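Pseudoalteromonas arctica PAMC 21717 (Pseudoalteromonas arctica, PDB 5YL7) probably hydrolyses peptide bonds in proteins as a cold-active, calcium-binding serine protease of the subtilase family. Local coordinates at residues Ile186-Ala189 with Arg190-Thr194; Glu305-Ser308 with Ile309-Thr313. All coordinates share one frame; numbering follows the deposited sequence.

Interaction 1: residues Ile186-Ala189 with Arg190-Thr194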
loop_
_atom_site.group_PDB
_atom_site.type_symbol
_atom_site.label_atom_id
_atom_site.label_comp_id
_atom_site.label_asym_id
_atom_site.label_seq_id
_atom_site.Cartn_x
_atom_site.Cartn_y
_atom_site.Cartn_z
ATOM N N ILE A 186 11.528 -6.113 -9.947
ATOM C CA ILE A 186 11.483 -4.685 -9.845
ATOM C C ILE A 186 12.041 -4.009 -11.099
ATOM O O ILE A 186 11.474 -3.044 -11.592
ATOM C CB ILE A 186 12.167 -4.217 -8.580
ATOM C CG1 ILE A 186 11.334 -4.691 -7.375
ATOM C CG2 ILE A 186 12.431 -2.718 -8.535
ATOM C CD1 ILE A 186 12.087 -4.507 -6.073
ATOM N N ASN A 187 13.204 -4.521 -11.580
ATOM C CA ASN A 187 13.783 -3.934 -12.783
ATOM C C ASN A 187 12.821 -4.058 -13.977
ATOM O O ASN A 187 12.730 -3.115 -14.724
ATOM C CB ASN A 187 15.105 -4.612 -13.076
ATOM C CG ASN A 187 16.231 -4.356 -12.087
ATOM O OD1 ASN A 187 16.147 -3.443 -11.274
ATOM N ND2 ASN A 187 17.287 -5.187 -12.171
ATOM N N THR A 188 12.204 -5.185 -14.108
ATOM C CA THR A 188 11.202 -5.419 -15.130
ATOM C C THR A 188 10.033 -4.417 -14.984
ATOM O O THR A 188 9.624 -3.722 -15.941
ATOM C CB THR A 188 10.651 -6.821 -15.128
ATOM O OG1 THR A 188 11.722 -7.691 -15.590
ATOM C CG2 THR A 188 9.455 -7.032 -15.987
ATOM N N ALA A 189 9.492 -4.298 -13.757
ATOM C CA ALA A 189 8.357 -3.353 -13.575
ATOM C C ALA A 189 8.748 -1.928 -13.943
ATOM O O ALA A 189 8.026 -1.204 -14.670
ATOM C CB ALA A 189 7.902 -3.416 -12.126
ATOM N N ARG A 190 9.926 -1.489 -13.456
ATOM C CA ARG A 190 10.410 -0.122 -13.785
ATOM C C ARG A 190 10.597 0.099 -15.272
ATOM O O ARG A 190 10.211 1.110 -15.821
ATOM C CB ARG A 190 11.749 0.132 -13.091
ATOM C CG ARG A 190 11.649 0.202 -11.571
ATOM C CD ARG A 190 13.017 0.162 -10.957
ATOM N NE ARG A 190 13.979 1.086 -11.531
ATOM C CZ ARG A 190 13.947 2.386 -11.382
ATOM N NH1 ARG A 190 13.150 2.951 -10.522
ATOM N NH2 ARG A 190 14.679 3.204 -12.115
ATOM N N SER A 191 11.055 -0.959 -15.965
ATOM C CA SER A 191 11.322 -0.857 -17.469
ATOM C C SER A 191 10.000 -0.765 -18.191
ATOM O O SER A 191 9.917 -0.209 -19.301
ATOM C CB SER A 191 12.050 -2.095 -17.888
ATOM O OG SER A 191 11.239 -3.258 -17.975
ATOM N N ASN A 192 8.924 -1.303 -17.594
ATOM C CA ASN A 192 7.572 -1.196 -18.154
ATOM C C ASN A 192 6.899 0.083 -17.757
ATOM O O ASN A 192 5.723 0.301 -18.115
ATOM C CB ASN A 192 6.771 -2.414 -17.729
ATOM C CG ASN A 192 7.174 -3.669 -18.407
ATOM O OD1 ASN A 192 7.735 -3.572 -19.571
ATOM N ND2 ASN A 192 6.915 -4.814 -17.852
ATOM N N GLY A 193 7.541 0.995 -17.005
ATOM C CA GLY A 193 7.003 2.291 -16.701
ATOM C C GLY A 193 6.347 2.344 -15.316
ATOM O O GLY A 193 5.675 3.362 -15.015
ATOM N N THR A 194 6.425 1.288 -14.533
ATOM C CA THR A 194 5.674 1.204 -13.236
ATOM C C THR A 194 6.597 1.642 -12.114
ATOM O O THR A 194 7.726 1.097 -11.939
ATOM C CB THR A 194 5.277 -0.217 -12.987
ATOM O OG1 THR A 194 4.508 -0.702 -14.126
ATOM C CG2 THR A 194 4.469 -0.374 -11.728
HETATM O O HOH W 1 16.701 -0.831 -11.681
#
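With chi1 at 75°, Ser-191 sets its hydroxyl between its own backbone N and carbonyl carbon, where it folds back over the helix and donates to Thr-188, OG to O at 2.6 Å. CD of Arg-190 crosses the CG2 methyl of Ile-186 at 3.8 Å, and the bend that follows at chi3 (49°) turns NE toward a water shared with Asn-187. Thr-188 O is doubly gripped, because Asn-192 N arrives at 3.0 Å from it, nearly in line with the C=O bond, while Ser-191 OG comes in from well off that line. Beyond its bend, the polar end of Arg-190 has several partners. The shared water receives a weak bond from its NE and donates to Asn-187 OD1 at 2.7 Å, an oxygen that also accepts from Gln-183. The terminal nitrogens form a salt bridge with Asp-304 and a hydrogen bond to Gly-217 O, which together hold the guanidinium in place. Asn-192 turns its amide to Ser-151, and Thr-194 its hydroxyl to Ala-165 O. At the end of the helix Gly-193 takes a positive phi of 98°, reversing the chain; Thr-194 N then reaches Ala-189 O at 3.0 Å, and Gly-193 N bonds Arg-190 O at 2.9 Å. These nested backbone bonds form a Schellman motif, which ends helix 180-191 just before strand 195-199 of the parallel subtilase sheet.

Interaction 2: residues Glu305-Ser308 with Ile309-Thr313. With CA (calcium ion), chain F.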
loop_
_atom_site.group_PDB
_atom_site.type_symbol
_atom_site.label_atom_id
_atom_site.label_comp_id
_atom_site.label_asym_id
_atom_site.label_seq_id
_atom_site.Cartn_x
_atom_site.Cartn_y
_atom_site.Cartn_z
ATOM N N GLU A 305 11.157 9.808 -12.408
ATOM C CA GLU A 305 10.616 11.139 -12.269
ATOM C C GLU A 305 9.582 11.169 -11.147
ATOM O O GLU A 305 9.501 12.133 -10.351
ATOM C CB GLU A 305 9.934 11.640 -13.529
ATOM C CG GLU A 305 10.920 12.043 -14.609
ATOM C CD GLU A 305 10.263 12.241 -15.924
ATOM O OE1 GLU A 305 9.227 11.747 -16.329
ATOM O OE2 GLU A 305 10.975 12.977 -16.684
ATOM N N ILE A 306 8.742 10.127 -10.997
ATOM C CA ILE A 306 7.764 10.078 -9.911
ATOM C C ILE A 306 8.434 10.026 -8.569
ATOM O O ILE A 306 8.070 10.782 -7.649
ATOM C CB ILE A 306 6.735 8.965 -10.111
ATOM C CG1 ILE A 306 5.993 9.103 -11.418
ATOM C CG2 ILE A 306 5.855 8.854 -8.880
ATOM C CD1 ILE A 306 5.071 7.926 -11.746
ATOM N N GLU A 307 9.453 9.185 -8.431
ATOM C CA GLU A 307 10.209 9.150 -7.171
ATOM C C GLU A 307 10.789 10.537 -6.862
ATOM O O GLU A 307 10.781 11.003 -5.733
ATOM C CB GLU A 307 11.278 8.079 -7.227
ATOM C CG GLU A 307 12.130 8.004 -5.955
ATOM C CD GLU A 307 12.941 6.793 -5.824
ATOM O OE1 GLU A 307 13.075 5.974 -6.763
ATOM O OE2 GLU A 307 13.536 6.596 -4.723
ATOM N N SER A 308 11.398 11.152 -7.885
ATOM C CA SER A 308 12.006 12.493 -7.685
ATOM C C SER A 308 10.962 13.482 -7.250
ATOM O O SER A 308 11.233 14.292 -6.318
ATOM C CB SER A 308 12.733 12.877 -8.889
ATOM O OG SER A 308 13.336 14.195 -8.610
ATOM N N ILE A 309 9.812 13.542 -7.834
ATOM C CA ILE A 309 8.772 14.477 -7.435
ATOM C C ILE A 309 8.346 14.213 -6.028
ATOM O O ILE A 309 8.254 15.151 -5.193
ATOM C CB ILE A 309 7.553 14.425 -8.429
ATOM C CG1 ILE A 309 7.944 15.009 -9.764
ATOM C CG2 ILE A 309 6.376 15.185 -7.843
ATOM C CD1 ILE A 309 7.009 14.645 -10.910
ATOM N N LEU A 310 8.111 12.956 -5.641
ATOM C CA LEU A 310 7.702 12.604 -4.268
ATOM C C LEU A 310 8.752 13.094 -3.299
ATOM O O LEU A 310 8.432 13.689 -2.255
ATOM C CB LEU A 310 7.554 11.117 -4.123
ATOM C CG LEU A 310 6.285 10.521 -4.769
ATOM C CD1 LEU A 310 6.422 8.978 -4.863
ATOM C CD2 LEU A 310 5.002 10.872 -4.020
ATOM N N LYS A 311 10.035 12.815 -3.553
ATOM C CA LYS A 311 11.138 13.130 -2.638
ATOM C C LYS A 311 11.391 14.636 -2.584
ATOM O O LYS A 311 11.753 15.150 -1.525
ATOM C CB LYS A 311 12.400 12.429 -3.039
ATOM C CG LYS A 311 12.320 10.896 -2.852
ATOM C CD LYS A 311 13.630 10.158 -3.226
ATOM C CE LYS A 311 14.669 10.484 -2.221
ATOM N NZ LYS A 311 15.787 9.487 -2.320
ATOM N N SER A 312 11.225 15.318 -3.703
ATOM C CA SER A 312 11.655 16.729 -3.768
ATOM C C SER A 312 10.631 17.674 -3.232
ATOM O O SER A 312 10.943 18.856 -3.063
ATOM C CB SER A 312 12.030 17.094 -5.200
ATOM O OG SER A 312 12.997 16.267 -5.809
ATOM N N THR A 313 9.392 17.250 -3.007
ATOM C CA THR A 313 8.284 18.100 -2.587
ATOM C C THR A 313 7.775 17.833 -1.200
ATOM O O THR A 313 6.731 18.319 -0.816
ATOM C CB THR A 313 7.122 18.053 -3.607
ATOM O OG1 THR A 313 6.596 16.719 -3.615
ATOM C CG2 THR A 313 7.578 18.443 -4.993
HETATM CA CA CA F . 14.704 4.807 -3.461
HETATM O O HOH W 2 15.949 8.496 -5.010
HETATM O O HOH W 3 15.134 4.364 -5.912
HETATM O O HOH W 4 16.535 5.655 -1.424
HETATM O O HOH W 5 16.827 5.844 -3.767
HETATM O O HOH W 6 15.661 3.874 -1.406
HETATM O O HOH W 7 15.649 2.479 -3.809
#
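Glu-307 and Lys-311, one turn apart, run side by side and point the same way, their aliphatic portions touching at CG of Glu-307 and CD of Lys-311 (3.8 Å). The glutamate grips the calcium ion through a single carboxylate oxygen, OE2, at 2.5 Å. Modelled waters share the shell with Val-218 O and Asp-241 from outside the helix; some of the water positions are too close together to be filled at once. The other oxygen, OE1, accepts from one of those metal-bound waters at 2.7 Å, which restrains rotation of the carboxylate. An extended side chain, starting anti to the backbone N (chi1 179°), carries this group well clear of the helix to the metal. Lys-311 instead bends at chi3 (70°), and its ammonium ends near the same carboxylate without a direct bond: NZ lies 4.4 Å from Glu-307 OE2. A water bridges them, accepting from Lys-311 NZ at 2.9 Å and donating weakly to OE2, while NZ also bonds the metal ligand Asp-241 directly.

Farther back, the helix itself sets the spacing, with Lys-311 N bonded to Glu-307 O. In its last turn Ser-308 O accepts both Ser-312 N and Ser-312 OG, the latter at 2.7 Å, from opposite faces of the carbonyl plane. Thr-313 OG1 likewise donates to Ile-309 O at 2.8 Å. On the buried side, Ile-306 CG2 meets Leu-310 CD1 at 4.1 Å, and both residues pack on helix 280-297.

Glu-307 is thus a one-oxygen calcium ligand whose second oxygen is engaged through the hydration shell. Calcium is the main counter-charge to the two carboxylates; the nearby ammonium probably adds to the favourable field. Its bond to Asp-241 probably helps orient that ligand, whereas its link to Glu-307 runs through a weakly held water.

How the interactions relate
Along the chain, interaction 1 (186-194) comes first and is complete before interaction 2 (305-313) begins, so the two neither nest nor cross. Each is local to one helix and its end; neither closes a long loop. The first lies at the end of helix 180-191, leading into strand 195-199 of the parallel sheet, and the second occupies most of helix 303-312, next to helices 280-297 and 331-338. Their centres are about 17 Å apart and their nearest atoms about 5 Å, without touching. The residue before Glu-305, Asp-304, belongs to helix 303-312, so its salt bridge with Arg-190 joins the two helices near the calcium ion.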